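Local coordinates for gamma-hexachlorocyclohexane dehydrochlorinase (Novosphingobium barchaimii LL02, PDB 5KVB), which probably catalyses two successive dehydrochlorinations that turn the pollutant lindane, gamma-hexachlorocyclohexane, into a tetrachlorocyclohexadiene by way of gamma-pentachlorocyclohexene, at residues D22-Q27 / S122-R127; G55-K58 / L64-V67; P73-F78 / Q112-A117. One frame throughout, in Å; residues are numbered along the deposited sequence. Where two conformers were deposited one is given.

Contact 1: D22-Q27 / S122-R127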
ATOM      1  N   ASP A  22      12.919   2.534   0.136  1.00  4.75           N
ATOM      2  CA  ASP A  22      13.514   1.195   0.125  1.00  4.71           C
ATOM      3  C   ASP A  22      13.930   0.721   1.535  1.00  5.38           C
ATOM      4  O   ASP A  22      13.707  -0.444   1.883  1.00  5.82           O
ATOM      5  CB  ASP A  22      14.732   1.134  -0.821  1.00  4.96           C
ATOM      6  CG  ASP A  22      14.360   1.179  -2.305  1.00  7.19           C
ATOM      7  OD1 ASP A  22      13.184   1.014  -2.661  1.00  7.53           O
ATOM      8  OD2 ASP A  22      15.297   1.372  -3.113  1.00 10.01           O
ATOM      9  N   LEU A  23      14.519   1.598   2.351  1.00  6.00           N
ATOM     10  CA  LEU A  23      14.867   1.224   3.736  1.00  5.52           C
ATOM     11  C   LEU A  23      13.640   0.740   4.487  1.00  6.03           C
ATOM     12  O   LEU A  23      13.670  -0.290   5.187  1.00  6.63           O
ATOM     13  CB  LEU A  23      15.491   2.411   4.493  1.00  6.60           C
ATOM     14  CG  LEU A  23      16.881   2.855   4.031  1.00  5.33           C
ATOM     15  CD1 LEU A  23      17.211   4.205   4.660  1.00  7.89           C
ATOM     16  CD2 LEU A  23      17.949   1.825   4.422  1.00  7.52           C
ATOM     17  N   TYR A  24      12.556   1.501   4.352  1.00  4.31           N
ATOM     18  CA  TYR A  24      11.341   1.222   5.094  1.00  4.82           C
ATOM     19  C   TYR A  24      10.691  -0.088   4.637  1.00  6.27           C
ATOM     20  O   TYR A  24      10.311  -0.921   5.466  1.00  6.27           O
ATOM     21  CB  TYR A  24      10.385   2.395   4.960  1.00  7.68           C
ATOM     22  CG  TYR A  24       9.127   2.283   5.783  1.00  8.08           C
ATOM     23  CD1 TYR A  24       9.099   2.653   7.126  1.00  6.47           C
ATOM     24  CD2 TYR A  24       7.968   1.809   5.212  1.00  6.90           C
ATOM     25  CE1 TYR A  24       7.922   2.563   7.868  1.00  6.78           C
ATOM     26  CE2 TYR A  24       6.802   1.709   5.944  1.00  8.33           C
ATOM     27  CZ  TYR A  24       6.781   2.090   7.249  1.00  8.82           C
ATOM     28  OH  TYR A  24       5.605   1.983   7.951  1.00  8.92           O
ATOM     29  N   SER A  25      10.567  -0.298   3.332  1.00  5.77           N
ATOM     30  CA  SER A  25      10.056  -1.580   2.870  1.00  5.32           C
ATOM     31  C   SER A  25      10.973  -2.736   3.285  1.00  5.16           C
ATOM     32  O   SER A  25      10.470  -3.819   3.617  1.00  5.00           O
ATOM     33  CB  SER A  25       9.854  -1.558   1.358  1.00  4.87           C
ATOM     34  OG  SER A  25       8.715  -0.759   1.046  1.00  7.11           O
ATOM     35  N   ASP A  26      12.286  -2.508   3.302  1.00  5.67           N
ATOM     36  CA  ASP A  26      13.246  -3.542   3.716  1.00  5.89           C
ATOM     37  C   ASP A  26      13.037  -3.946   5.185  1.00  8.88           C
ATOM     38  O   ASP A  26      13.224  -5.112   5.530  1.00  7.06           O
ATOM     39  CB  ASP A  26      14.700  -3.078   3.500  1.00  4.61           C
ATOM     40  CG  ASP A  26      15.164  -3.209   2.052  1.00  7.02           C
ATOM     41  OD1 ASP A  26      14.448  -3.843   1.239  1.00  8.12           O
ATOM     42  OD2 ASP A  26      16.256  -2.684   1.727  1.00  8.52           O
ATOM     43  N   GLN A  27      12.618  -3.004   6.033  1.00  4.40           N
ATOM     44  CA  GLN A  27      12.294  -3.343   7.416  1.00  5.15           C
ATOM     45  C   GLN A  27      11.135  -4.335   7.454  1.00  6.16           C
ATOM     46  O   GLN A  27      11.207  -5.369   8.123  1.00  6.96           O
ATOM     47  CB  GLN A  27      11.950  -2.081   8.225  1.00  5.30           C
ATOM     48  CG  GLN A  27      11.940  -2.279   9.766  1.00  6.34           C
ATOM     49  CD  GLN A  27      10.668  -2.910  10.319  1.00  8.32           C
ATOM     50  OE1 GLN A  27       9.635  -2.934   9.661  1.00 12.40           O
ATOM     51  NE2 GLN A  27      10.743  -3.409  11.553  1.00 12.19           N
ATOM     52  N   SER A 122       9.194   7.008  12.076  1.00  5.98           N
ATOM     53  CA  SER A 122      10.592   6.690  11.772  1.00  4.66           C
ATOM     54  C   SER A 122      11.451   7.944  11.595  1.00  4.49           C
ATOM     55  O   SER A 122      10.932   9.021  11.335  1.00  6.28           O
ATOM     56  CB  SER A 122      10.657   5.809  10.517  1.00  4.56           C
ATOM     57  OG  SER A 122       9.978   6.412   9.427  1.00  5.55           O
ATOM     58  N   GLU A 123      12.769   7.786  11.747  1.00  5.62           N
ATOM     59  CA  GLU A 123      13.731   8.836  11.453  1.00  5.77           C
ATOM     60  C   GLU A 123      14.882   8.201  10.685  1.00  4.98           C
ATOM     61  O   GLU A 123      15.282   7.062  10.966  1.00  5.41           O
ATOM     62  CB  GLU A 123      14.259   9.517  12.730  1.00  7.63           C
ATOM     63  CG  GLU A 123      15.160  10.729  12.465  1.00  9.51           C
ATOM     64  CD  GLU A 123      15.931  11.183  13.706  1.00 17.80           C
ATOM     65  OE1 GLU A 123      15.407  12.041  14.457  1.00 11.87           O
ATOM     66  OE2 GLU A 123      17.065  10.690  13.927  1.00 19.47           O
ATOM     67  N   TYR A 124      15.409   8.962   9.731  1.00  4.51           N
ATOM     68  CA  TYR A 124      16.532   8.535   8.891  1.00  4.23           C
ATOM     69  C   TYR A 124      17.590   9.622   8.902  1.00  5.78           C
ATOM     70  O   TYR A 124      17.262  10.808   8.894  1.00  7.20           O
ATOM     71  CB  TYR A 124      16.067   8.259   7.454  1.00  5.01           C
ATOM     72  CG  TYR A 124      14.824   7.398   7.409  1.00  4.31           C
ATOM     73  CD1 TYR A 124      13.561   7.969   7.514  1.00  3.54           C
ATOM     74  CD2 TYR A 124      14.921   6.010   7.301  1.00  5.13           C
ATOM     75  CE1 TYR A 124      12.420   7.175   7.512  1.00  3.85           C
ATOM     76  CE2 TYR A 124      13.779   5.206   7.296  1.00  5.19           C
ATOM     77  CZ  TYR A 124      12.543   5.806   7.392  1.00  3.59           C
ATOM     78  OH  TYR A 124      11.405   5.038   7.406  1.00  5.51           O
ATOM     79  N   GLU A 125      18.853   9.211   8.952  0.50  5.84           N
ATOM     80  CA  GLU A 125      19.967  10.151   8.898  0.50  7.06           C
ATOM     81  C   GLU A 125      20.884   9.826   7.730  0.50  6.61           C
ATOM     82  O   GLU A 125      21.099   8.655   7.405  0.50  5.65           O
ATOM     83  CB  GLU A 125      20.769  10.139  10.207  0.50  7.53           C
ATOM     84  CG  GLU A 125      20.024  10.739  11.387  0.50 10.53           C
ATOM     85  CD  GLU A 125      20.901  10.915  12.617  0.50 13.92           C
ATOM     86  OE1 GLU A 125      22.098  10.555  12.563  0.50 14.55           O
ATOM     87  OE2 GLU A 125      20.388  11.424  13.637  0.50 16.85           O
ATOM     88  N   ARG A 126      21.380  10.868   6.987  0.59  6.58           N
ATOM     89  CA  ARG A 126      22.401  10.695   5.966  0.59  8.23           C
ATOM     90  C   ARG A 126      23.777  10.978   6.566  0.59  7.22           C
ATOM     91  O   ARG A 126      24.013  12.050   7.124  0.59 10.01           O
ATOM     92  CB  ARG A 126      22.134  11.607   4.764  0.59  9.23           C
ATOM     93  CG  ARG A 126      23.238  11.575   3.720  0.59  9.32           C
ATOM     94  CD  ARG A 126      22.713  11.948   2.343  0.59  8.89           C
ATOM     95  NE  ARG A 126      22.078  13.261   2.321  0.59  7.16           N
ATOM     96  CZ  ARG A 126      21.583  13.821   1.220  0.59  7.45           C
ATOM     97  NH1 ARG A 126      21.657  13.179   0.059  0.59  6.56           N
ATOM     98  NH2 ARG A 126      21.015  15.016   1.276  0.59  9.20           N
ATOM     99  N   ARG A 127      24.667   9.996   6.457  1.00  9.00           N
ATOM    100  CA  ARG A 127      26.029  10.102   6.984  1.00  9.54           C
ATOM    101  C   ARG A 127      27.003   9.698   5.897  1.00 10.93           C
ATOM    102  O   ARG A 127      26.875   8.619   5.319  1.00 11.07           O
ATOM    103  CB  ARG A 127      26.207   9.214   8.213  1.00  8.77           C
ATOM    104  CG  ARG A 127      25.273   9.558   9.348  1.00 11.02           C
ATOM    105  CD  ARG A 127      25.509   8.643  10.542  1.00 10.64           C
ATOM    106  NE  ARG A 127      24.497   8.827  11.581  1.00 11.81           N
ATOM    107  CZ  ARG A 127      24.361   8.041  12.649  1.00 10.56           C
ATOM    108  NH1 ARG A 127      25.178   7.012  12.834  1.00 11.12           N
ATOM    109  NH2 ARG A 127      23.403   8.294  13.531  1.00 16.96           N
TER
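Tyr-124 meets the helix with the far end of its side chain: its hydroxyl slants against the ring of Tyr-24, with OH 3.3 Å from CD1 of Tyr-24 and 3.7 Å from CB of the same residue. This is the tight, buried part of the contact. The Tyr-24 side chain extends from the helix with CG anti to the backbone N (chi1 -175°), which carries the ring past the phenol of Tyr-124 at a slant. On the strand, Ser-122 and Tyr-124 lie on the same side, two residues apart, and Ser-122 OG and Tyr-124 OH share a 2.8 Å hydrogen bond in which either could be the donor. That bond steadies the phenol end; a weak bond from Ser-122 OG to Gly-97 O adds to it, and Phe-133 of the neighbouring strand meets the Tyr-124 ring as well. The side of Tyr-124 is taken by Leu-23, whose CD1 lies 3.9 Å from Tyr-124 CD2.

The layout is that of the SnoaL-like, NTF2-type fold, in which helix 10-33 packs against a strongly curved sheet. Here the axes of the two segments come within 10.9 Å, at 129°, so side chains alone bridge the gap. Apart from the strand, Asp-22 forms a salt bridge with Arg-17, and the buried Asp-26 one with Arg-86, of the second subunit.

The looser side lies beyond Leu-23, which is partly exposed and also leans on Ile-42. Further along the strand, the partly exposed Glu-125 and Arg-127 lie beyond the touching residues; a side-on grip of Arg-127 NE and NH2 on Glu-125 OE1 is doubtful, because Glu-125 has two conformers.

Contact 2: G55-K58 / L64-V67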
ATOM      1  N   GLY A  55      10.388  -2.339  24.908  1.00 28.37           N
ATOM      2  CA  GLY A  55      11.603  -1.613  25.236  1.00 17.97           C
ATOM      3  C   GLY A  55      12.312  -1.053  24.014  1.00 16.51           C
ATOM      4  O   GLY A  55      11.742  -0.994  22.921  1.00 20.54           O
ATOM      5  N   THR A  56      13.562  -0.642  24.216  1.00 16.03           N
ATOM      6  CA  THR A  56      14.397  -0.087  23.149  1.00 14.82           C
ATOM      7  C   THR A  56      15.577  -0.995  22.785  1.00 14.75           C
ATOM      8  O   THR A  56      16.336  -1.430  23.660  1.00 15.27           O
ATOM      9  CB  THR A  56      14.936   1.292  23.549  1.00 16.39           C
ATOM     10  OG1 THR A  56      13.842   2.155  23.882  1.00 23.09           O
ATOM     11  CG2 THR A  56      15.747   1.908  22.412  1.00 14.55           C
ATOM     12  N   TYR A  57      15.739  -1.265  21.490  1.00 11.37           N
ATOM     13  CA  TYR A  57      16.831  -2.092  20.987  1.00  9.92           C
ATOM     14  C   TYR A  57      17.694  -1.276  20.026  1.00 12.11           C
ATOM     15  O   TYR A  57      17.170  -0.422  19.310  1.00 11.55           O
ATOM     16  CB  TYR A  57      16.278  -3.347  20.309  1.00 11.94           C
ATOM     17  CG  TYR A  57      15.725  -4.350  21.304  1.00 15.33           C
ATOM     18  CD1 TYR A  57      14.503  -4.139  21.926  1.00 15.58           C
ATOM     19  CD2 TYR A  57      16.441  -5.494  21.629  1.00 20.37           C
ATOM     20  CE1 TYR A  57      13.996  -5.055  22.844  1.00 15.58           C
ATOM     21  CE2 TYR A  57      15.945  -6.413  22.543  1.00 16.84           C
ATOM     22  CZ  TYR A  57      14.728  -6.183  23.143  1.00 21.12           C
ATOM     23  OH  TYR A  57      14.237  -7.098  24.050  1.00 33.96           O
ATOM     24  N   LYS A  58      19.006  -1.520  20.014  1.00  9.55           N
ATOM     25  CA  LYS A  58      19.941  -0.619  19.325  1.00 10.42           C
ATOM     26  C   LYS A  58      20.703  -1.278  18.183  1.00  7.95           C
ATOM     27  O   LYS A  58      21.307  -2.348  18.350  1.00  9.60           O
ATOM     28  CB  LYS A  58      20.958  -0.036  20.324  1.00 10.86           C
ATOM     29  CG  LYS A  58      21.893   1.013  19.704  1.00  8.76           C
ATOM     30  CD  LYS A  58      23.164   1.266  20.535  1.00 11.00           C
ATOM     31  CE  LYS A  58      22.837   1.805  21.894  1.00 11.54           C
ATOM     32  NZ  LYS A  58      24.108   2.144  22.599  1.00 10.56           N
ATOM     33  N   LEU A  64      18.006  -7.570  15.413  1.00  9.58           N
ATOM     34  CA  LEU A  64      17.954  -9.031  15.312  1.00 12.38           C
ATOM     35  C   LEU A  64      17.654  -9.690  16.662  1.00 14.84           C
ATOM     36  O   LEU A  64      16.977 -10.722  16.720  1.00 13.63           O
ATOM     37  CB  LEU A  64      19.261  -9.564  14.724  1.00 11.07           C
ATOM     38  CG  LEU A  64      19.477  -9.189  13.254  1.00 13.33           C
ATOM     39  CD1 LEU A  64      20.749  -9.829  12.711  1.00 19.13           C
ATOM     40  CD2 LEU A  64      18.276  -9.584  12.407  1.00 19.79           C
ATOM     41  N   ASP A  65      18.135  -9.097  17.749  1.00 13.36           N
ATOM     42  CA  ASP A  65      17.814  -9.595  19.085  1.00 15.45           C
ATOM     43  C   ASP A  65      16.310  -9.514  19.358  1.00 15.19           C
ATOM     44  O   ASP A  65      15.696 -10.462  19.853  1.00 14.74           O
ATOM     45  CB  ASP A  65      18.584  -8.801  20.139  1.00 14.50           C
ATOM     46  CG  ASP A  65      18.478  -9.413  21.521  1.00 30.67           C
ATOM     47  OD1 ASP A  65      18.603 -10.653  21.634  1.00 26.77           O
ATOM     48  OD2 ASP A  65      18.271  -8.654  22.489  1.00 35.22           O
ATOM     49  N   LEU A  66      15.717  -8.376  19.025  1.00 12.95           N
ATOM     50  CA  LEU A  66      14.288  -8.170  19.214  1.00 12.60           C
ATOM     51  C   LEU A  66      13.454  -9.185  18.442  1.00 14.67           C
ATOM     52  O   LEU A  66      12.526  -9.774  18.995  1.00 14.44           O
ATOM     53  CB  LEU A  66      13.893  -6.747  18.790  1.00 11.55           C
ATOM     54  CG  LEU A  66      12.388  -6.440  18.766  1.00 13.22           C
ATOM     55  CD1 LEU A  66      11.781  -6.593  20.166  1.00 14.32           C
ATOM     56  CD2 LEU A  66      12.133  -5.046  18.200  1.00 15.49           C
ATOM     57  N   VAL A  67      13.759  -9.392  17.165  1.00 11.31           N
ATOM     58  CA  VAL A  67      12.911 -10.294  16.395  1.00 12.48           C
ATOM     59  C   VAL A  67      13.191 -11.765  16.743  1.00 15.93           C
ATOM     60  O   VAL A  67      12.251 -12.545  16.888  1.00 14.94           O
ATOM     61  CB  VAL A  67      13.035 -10.051  14.872  1.00 14.08           C
ATOM     62  CG1 VAL A  67      12.449  -8.693  14.520  1.00 15.30           C
ATOM     63  CG2 VAL A  67      14.473 -10.141  14.403  1.00 14.16           C
TER
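Leu-66 lies under one face of the Tyr-57 ring, and Asp-65 comes in at the edge of the same ring. The facial contact is a CH-pi interaction: CB of Leu-66 sits 4.0 Å from the centroid of the Tyr-57 ring and only 12° off its normal, close to the ring centre. One of the leucine's methyls extends the cover toward the rim, with Leu-66 CD1 3.8 Å from Tyr-57 CE1.

Both conformations matter here. In Tyr-57, CG lies anti to the carbonyl carbon, beside the backbone N (chi1 -73°), which turns the ring until one face meets CB of Leu-66. That CB is put over the ring by the helix backbone; the torsions of Leu-66 govern only the branch beyond it. With CG anti to its backbone N (chi1 173°), and with the second torsion acting together with the first, CD1 is brought to CE1 of Tyr-57, and the two side chains cross at about a right angle.

At the edge, OD2 of Asp-65 stands 3.2 Å from Tyr-57 CE2, near the ring plane, with the carboxylate well tilted from that plane. The ring hydrogens carry a slight positive charge, so a carboxylate oxygen is probably welcome here. The two neighbouring helix residues therefore hold the ring from two directions.

Leu-66 also touches Trp-49, Val-51 and Ile-54, while the partly exposed Asp-65 stays at the border.

Strand 55-58 pairs antiparallel with 47-51, and helix 59-71 follows directly and folds back over it: a beta hairpin running into a helix, at one outer edge of the curved sheet of this SnoaL-like fold.

Contact 3: P73-F78 / Q112-A117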
ATOM      1  N   PRO A  73       9.435 -15.768  18.100  1.00 14.49           N
ATOM      2  CA  PRO A  73       8.914 -16.938  18.836  1.00 14.34           C
ATOM      3  C   PRO A  73       7.427 -16.850  19.185  1.00 15.16           C
ATOM      4  O   PRO A  73       6.810 -17.894  19.449  1.00 18.00           O
ATOM      5  CB  PRO A  73       9.754 -16.954  20.118  1.00 14.99           C
ATOM      6  CG  PRO A  73      10.990 -16.214  19.787  1.00 16.76           C
ATOM      7  CD  PRO A  73      10.579 -15.153  18.796  1.00 16.54           C
ATOM      8  N   ARG A  74       6.856 -15.650  19.196  1.00 13.84           N
ATOM      9  CA  ARG A  74       5.444 -15.489  19.534  1.00 16.06           C
ATOM     10  C   ARG A  74       4.509 -15.817  18.375  1.00 12.33           C
ATOM     11  O   ARG A  74       3.314 -15.968  18.588  1.00 12.38           O
ATOM     12  CB  ARG A  74       5.146 -14.063  19.997  1.00 20.05           C
ATOM     13  CG  ARG A  74       5.752 -13.646  21.322  1.00 28.26           C
ATOM     14  CD  ARG A  74       5.534 -12.150  21.507  1.00 32.22           C
ATOM     15  NE  ARG A  74       5.953 -11.664  22.817  1.00 48.09           N
ATOM     16  CZ  ARG A  74       5.952 -10.381  23.164  1.00 43.04           C
ATOM     17  NH1 ARG A  74       5.562  -9.458  22.293  1.00 46.78           N
ATOM     18  NH2 ARG A  74       6.346 -10.019  24.378  1.00 42.22           N
ATOM     19  N   TRP A  75       5.045 -15.895  17.155  1.00 11.33           N
ATOM     20  CA  TRP A  75       4.217 -16.051  15.956  1.00 11.77           C
ATOM     21  C   TRP A  75       4.643 -17.235  15.077  1.00 13.76           C
ATOM     22  O   TRP A  75       5.840 -17.470  14.852  1.00 13.90           O
ATOM     23  CB  TRP A  75       4.260 -14.764  15.103  1.00 10.36           C
ATOM     24  CG  TRP A  75       3.804 -13.502  15.787  1.00 11.25           C
ATOM     25  CD1 TRP A  75       4.558 -12.676  16.570  1.00 13.07           C
ATOM     26  CD2 TRP A  75       2.498 -12.907  15.719  1.00 10.54           C
ATOM     27  NE1 TRP A  75       3.804 -11.610  16.996  1.00 13.18           N
ATOM     28  CE2 TRP A  75       2.535 -11.730  16.493  1.00 11.52           C
ATOM     29  CE3 TRP A  75       1.303 -13.258  15.080  1.00 10.52           C
ATOM     30  CZ2 TRP A  75       1.423 -10.900  16.649  1.00 13.66           C
ATOM     31  CZ3 TRP A  75       0.196 -12.431  15.236  1.00 11.64           C
ATOM     32  CH2 TRP A  75       0.266 -11.266  16.018  1.00 13.84           C
ATOM     33  N   HIS A  76       3.664 -17.981  14.572  1.00 10.22           N
ATOM     34  CA  HIS A  76       3.938 -18.973  13.538  1.00 12.09           C
ATOM     35  C   HIS A  76       4.388 -18.265  12.264  1.00 12.17           C
ATOM     36  O   HIS A  76       5.336 -18.695  11.601  1.00 13.95           O
ATOM     37  CB  HIS A  76       2.706 -19.841  13.243  1.00 16.14           C
ATOM     38  CG  HIS A  76       2.310 -20.751  14.367  1.00 16.31           C
ATOM     39  ND1 HIS A  76       3.138 -21.739  14.856  1.00 20.51           N
ATOM     40  CD2 HIS A  76       1.160 -20.841  15.074  1.00 17.78           C
ATOM     41  CE1 HIS A  76       2.521 -22.386  15.830  1.00 16.45           C
ATOM     42  NE2 HIS A  76       1.318 -21.862  15.981  1.00 17.41           N
ATOM     43  N   ASP A  77       3.691 -17.179  11.935  1.00 10.03           N
ATOM     44  CA  ASP A  77       4.015 -16.368  10.769  1.00 11.55           C
ATOM     45  C   ASP A  77       3.135 -15.126  10.784  1.00  8.98           C
ATOM     46  O   ASP A  77       2.122 -15.093  11.481  1.00  9.85           O
ATOM     47  CB  ASP A  77       3.791 -17.151   9.476  1.00 14.54           C
ATOM     48  CG  ASP A  77       2.329 -17.369   9.188  1.00 19.24           C
ATOM     49  OD1 ASP A  77       1.747 -18.330   9.731  1.00 23.87           O
ATOM     50  OD2 ASP A  77       1.750 -16.554   8.438  1.00 25.66           O
ATOM     51  N   PHE A  78       3.540 -14.105  10.028  1.00  8.78           N
ATOM     52  CA  PHE A  78       2.723 -12.913   9.836  0.50  8.11           C
ATOM     53  C   PHE A  78       3.130 -12.176   8.569  1.00  8.99           C
ATOM     54  O   PHE A  78       4.150 -12.495   7.961  1.00  9.10           O
ATOM     55  CB  PHE A  78       2.812 -11.978  11.050  0.50  9.19           C
ATOM     56  CG  PHE A  78       4.217 -11.729  11.548  0.50  9.45           C
ATOM     57  CD1 PHE A  78       5.149 -11.058  10.773  0.50 10.37           C
ATOM     58  CD2 PHE A  78       4.595 -12.153  12.809  0.50 16.03           C
ATOM     59  CE1 PHE A  78       6.428 -10.822  11.245  0.50 11.85           C
ATOM     60  CE2 PHE A  78       5.870 -11.923  13.285  0.50 13.97           C
ATOM     61  CZ  PHE A  78       6.789 -11.260  12.500  0.50 15.64           C
ATOM     62  N   GLN A 112      -4.346 -18.275  17.874  1.00 11.92           N
ATOM     63  CA  GLN A 112      -5.246 -17.226  17.420  1.00 11.84           C
ATOM     64  C   GLN A 112      -4.735 -16.509  16.179  1.00 12.82           C
ATOM     65  O   GLN A 112      -3.544 -16.221  16.074  1.00 13.37           O
ATOM     66  CB  GLN A 112      -5.445 -16.185  18.521  1.00 13.42           C
ATOM     67  CG  GLN A 112      -5.923 -16.749  19.840  1.00 15.61           C
ATOM     68  CD  GLN A 112      -5.914 -15.710  20.939  1.00 20.83           C
ATOM     69  OE1 GLN A 112      -4.981 -15.644  21.742  1.00 31.41           O
ATOM     70  NE2 GLN A 112      -6.946 -14.890  20.978  1.00 15.83           N
ATOM     71  N   SER A 113      -5.634 -16.202  15.253  1.00 10.03           N
ATOM     72  CA  SER A 113      -5.279 -15.263  14.191  1.00 10.11           C
ATOM     73  C   SER A 113      -5.608 -13.853  14.664  1.00 12.55           C
ATOM     74  O   SER A 113      -6.607 -13.630  15.347  1.00 11.65           O
ATOM     75  CB  SER A 113      -6.003 -15.585  12.883  1.00 11.97           C
ATOM     76  OG  SER A 113      -5.428 -16.710  12.236  1.00 12.15           O
ATOM     77  N   ILE A 114      -4.750 -12.903  14.294  1.00  8.29           N
ATOM     78  CA  ILE A 114      -4.802 -11.534  14.806  1.00  9.57           C
ATOM     79  C   ILE A 114      -4.729 -10.525  13.660  1.00  7.09           C
ATOM     80  O   ILE A 114      -3.975 -10.730  12.703  1.00  8.87           O
ATOM     81  CB  ILE A 114      -3.621 -11.239  15.767  1.00  9.41           C
ATOM     82  CG1 ILE A 114      -3.520 -12.295  16.876  1.00 13.92           C
ATOM     83  CG2 ILE A 114      -3.719  -9.820  16.353  1.00 12.43           C
ATOM     84  CD1 ILE A 114      -4.639 -12.239  17.880  1.00 16.97           C
ATOM     85  N   LEU A 115      -5.515  -9.457  13.753  1.00  8.81           N
ATOM     86  CA  LEU A 115      -5.347  -8.294  12.880  1.00  7.40           C
ATOM     87  C   LEU A 115      -4.812  -7.139  13.705  1.00 10.34           C
ATOM     88  O   LEU A 115      -5.390  -6.777  14.740  1.00 10.23           O
ATOM     89  CB  LEU A 115      -6.675  -7.907  12.217  1.00  8.50           C
ATOM     90  CG  LEU A 115      -6.674  -6.757  11.198  1.00  8.63           C
ATOM     91  CD1 LEU A 115      -7.753  -6.970  10.143  1.00  8.95           C
ATOM     92  CD2 LEU A 115      -6.862  -5.398  11.861  1.00 10.03           C
ATOM     93  N   ILE A 116      -3.716  -6.549  13.236  1.00  7.94           N
ATOM     94  CA  ILE A 116      -3.092  -5.411  13.900  1.00  8.39           C
ATOM     95  C   ILE A 116      -3.097  -4.205  12.957  1.00  8.31           C
ATOM     96  O   ILE A 116      -2.738  -4.327  11.773  1.00 10.30           O
ATOM     97  CB  ILE A 116      -1.641  -5.731  14.327  1.00 10.21           C
ATOM     98  CG1 ILE A 116      -1.609  -6.835  15.389  1.00 13.42           C
ATOM     99  CG2 ILE A 116      -0.936  -4.492  14.868  1.00 12.54           C
ATOM    100  CD1 ILE A 116      -0.216  -7.403  15.642  1.00 13.98           C
ATOM    101  N   ALA A 117      -3.552  -3.064  13.460  1.00  6.89           N
ATOM    102  CA  ALA A 117      -3.375  -1.796  12.764  1.00  6.24           C
ATOM    103  C   ALA A 117      -2.365  -0.977  13.541  1.00  7.28           C
ATOM    104  O   ALA A 117      -2.594  -0.652  14.710  1.00  8.79           O
ATOM    105  CB  ALA A 117      -4.709  -1.049  12.640  1.00  7.68           C
TER
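Apolar packing carries this contact, and it is centred on the far rim of the indole of Trp-75. Its CH2 lies 3.9 Å from CB of Ile-114, which stands at the ring edge near the ring plane; Trp-75 CZ3 is 4.0 Å from the same CB. Ile-116 approaches at a slant, its CD1 3.9 Å from Trp-75 CH2. Trp-75 CG lies anti to the carbonyl carbon (chi1 -58°), and from there the indole reaches over to the isoleucines.

The two strands are not neighbours: 94-107 runs between 75-89 and 113-127 in the sheet, so the indole spans the middle strand, touching its Leu-107. Ile-116 sits about 6 Å, side chain to side chain, from His-80, inferred by similarity to be the proton acceptor, which puts the cluster next to the probable active site of this NTF2-type fold. A serine in place of Trp-75 would probably open a gap where the six-membered ring packs on Ile-114 CB and Ile-116 CD1.

Polar bonds hold the surroundings. Trp-75 O accepts from Arg-34 NH2; Asp-77 bonds through OD1 to Asn-106 and through OD2 to Tyr-142 of the second subunit.

All three contacts reach one mixed sheet of a SnoaL-like domain. Along the chain, contacts 2 and 3 are nested, one after the other, inside the loop closed by contact 1. Contacts 1 and 3 share strand 113-127 and meet the second subunit, yet their centres are about 24 Å apart, on opposite sides of the chain's centre. Contact 2 lies about 16 Å from contact 1 and about 18 Å from contact 3, centre to centre, touching the latter where Val-67 O packs on Pro-73 CD at 3.6 Å. Contact 1 joins helix 10-33 to the sheet, contact 2 helix 59-71, contact 3 two strands; each brings a side chain within about 10 Å of that of a probable active-site residue.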